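Long-range contact in Adhesin/hemolysin (Burkholderia pseudomallei 1026a, PDB 4G6V), which acts as the toxin of a contact-dependent growth inhibition system, a probable tRNA-cleaving nuclease that blocks the growth of neighbouring bacteria unless its immunity protein CdiI binds it: residues Y78-N83 with P92-N97. Numbering follows the deposited sequence.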
# COMPACT_ATOMS: atom_id res chain seq x y z
N TYR A 78 -21.17 7.86 6.81
CA TYR A 78 -19.96 8.04 7.62
C TYR A 78 -19.52 9.49 7.61
O TYR A 78 -19.78 10.23 6.66
CB TYR A 78 -18.82 7.16 7.13
CG TYR A 78 -19.14 5.70 7.17
CD1 TYR A 78 -18.69 4.90 8.21
CD2 TYR A 78 -19.90 5.11 6.17
CE1 TYR A 78 -18.98 3.55 8.24
CE2 TYR A 78 -20.19 3.76 6.19
CZ TYR A 78 -19.74 2.99 7.22
OH TYR A 78 -20.05 1.65 7.23
N ASP A 79 -18.86 9.90 8.68
CA ASP A 79 -18.25 11.21 8.70
C ASP A 79 -16.81 11.01 8.25
O ASP A 79 -16.02 10.36 8.95
CB ASP A 79 -18.32 11.82 10.10
CG ASP A 79 -19.77 12.02 10.56
OD1 ASP A 79 -20.56 12.67 9.83
OD2 ASP A 79 -20.13 11.50 11.64
N VAL A 80 -16.49 11.54 7.07
CA VAL A 80 -15.20 11.29 6.46
C VAL A 80 -14.33 12.54 6.37
O VAL A 80 -14.73 13.53 5.73
CB VAL A 80 -15.35 10.70 5.05
CG1 VAL A 80 -13.99 10.50 4.43
CG2 VAL A 80 -16.11 9.37 5.09
N VAL A 81 -13.15 12.50 6.98
CA VAL A 81 -12.15 13.55 6.76
C VAL A 81 -10.97 13.07 5.93
O VAL A 81 -10.24 12.15 6.32
CB VAL A 81 -11.61 14.12 8.08
CG1 VAL A 81 -10.71 15.36 7.81
CG2 VAL A 81 -12.75 14.43 9.03
N GLN A 82 -10.76 13.72 4.79
CA GLN A 82 -9.69 13.37 3.88
C GLN A 82 -8.38 14.06 4.26
O GLN A 82 -8.37 15.25 4.62
CB GLN A 82 -10.06 13.74 2.45
CG GLN A 82 -11.14 12.87 1.84
CD GLN A 82 -11.17 12.98 0.34
OE1 GLN A 82 -12.07 13.61 -0.24
NE2 GLN A 82 -10.18 12.39 -0.31
N ASN A 83 -7.28 13.31 4.18
CA ASN A 83 -5.96 13.83 4.50
C ASN A 83 -5.93 14.61 5.82
O ASN A 83 -5.52 15.78 5.86
CB ASN A 83 -5.40 14.65 3.33
CG ASN A 83 -5.42 13.87 2.02
OD1 ASN A 83 -4.66 12.91 1.85
ND2 ASN A 83 -6.29 14.27 1.09
N PRO A 92 -2.28 9.48 7.14
CA PRO A 92 -3.34 8.59 6.67
C PRO A 92 -4.27 9.21 5.62
O PRO A 92 -4.38 10.45 5.48
CB PRO A 92 -4.13 8.24 7.94
CG PRO A 92 -3.74 9.27 8.93
CD PRO A 92 -2.38 9.77 8.58
N ASP A 93 -4.94 8.34 4.87
CA ASP A 93 -5.86 8.74 3.83
C ASP A 93 -7.09 9.46 4.39
O ASP A 93 -7.41 10.58 3.98
CB ASP A 93 -6.31 7.50 3.04
CG ASP A 93 -5.23 6.97 2.12
OD1 ASP A 93 -4.26 7.71 1.84
OD2 ASP A 93 -5.36 5.80 1.67
N TYR A 94 -7.77 8.79 5.32
CA TYR A 94 -8.99 9.31 5.90
C TYR A 94 -8.97 9.29 7.42
O TYR A 94 -8.07 8.71 8.05
CB TYR A 94 -10.17 8.44 5.53
CG TYR A 94 -10.16 7.90 4.14
CD1 TYR A 94 -10.21 8.76 3.03
CD2 TYR A 94 -10.16 6.53 3.91
CE1 TYR A 94 -10.23 8.27 1.75
CE2 TYR A 94 -10.20 6.03 2.63
CZ TYR A 94 -10.23 6.91 1.55
OH TYR A 94 -10.25 6.41 0.27
N THR A 95 -10.11 9.73 7.96
CA THR A 95 -10.57 9.51 9.33
C THR A 95 -12.07 9.17 9.21
O THR A 95 -12.84 9.99 8.70
CB THR A 95 -10.39 10.76 10.21
OG1 THR A 95 -11.14 11.84 9.66
CG2 THR A 95 -8.92 11.15 10.28
N ILE A 96 -12.50 7.98 9.63
CA ILE A 96 -13.87 7.56 9.40
C ILE A 96 -14.57 7.40 10.75
O ILE A 96 -14.27 6.47 11.54
CB ILE A 96 -13.94 6.28 8.54
CG1 ILE A 96 -13.37 6.55 7.15
CG2 ILE A 96 -15.38 5.76 8.41
CD1 ILE A 96 -13.52 5.40 6.22
N ASN A 97 -15.47 8.35 11.03
CA ASN A 97 -16.07 8.47 12.36
C ASN A 97 -15.00 8.49 13.46
O ASN A 97 -15.16 7.85 14.51
CB ASN A 97 -17.09 7.35 12.60
CG ASN A 97 -18.21 7.37 11.58
OD1 ASN A 97 -18.35 8.33 10.83
ND2 ASN A 97 -19.03 6.32 11.56
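An antiparallel beta hairpin of the PDDEXK-type nuclease fold pairs strand 79-82 with strand 94-96, and the probable catalytic residue Asp93 lies just before strand 94-96. Asn83 N donates to Asp93 O at 2.7 Å, holding the carbonyl of Asp93 against the outgoing end of the first strand. Further along, Val81 N reaches Thr95 O at 3.1 Å, whereas the return bond from Thr95 N to Val81 O is bent and weak. Near the other end, Asn97 grips Asp79 twice: its N binds Asp79 O at 2.9 Å, and its side-chain OD1 takes Asp79 N at 2.7 Å, nearly along the C=O axis, in the place of a backbone carbonyl. The side chains of Val80, Gln82, Tyr94 and Ile96 share one sheet face, on which Gln82, Tyr94 and Ile96 touch helix 57-74. There Val80 CG1 lies 4.4 Å from Tyr94 CD1, and Gln82 CG comes to the edge of the Tyr94 ring. Tyr94 OH bonds to Glu66 O, tying the hairpin to the helix that carries another probable active-site residue. Asp93 OD2 accepts from Asn103 N and from Ala2 N of the CdiI chain, so CdiI bonds directly to a probable active-site carboxylate. Tyr78 CG lies anti to the carbonyl carbon (chi1 -60°); its CD1 is 3.4 Å from Ile96 CG2 and 3.7 Å from Asn97 ND2.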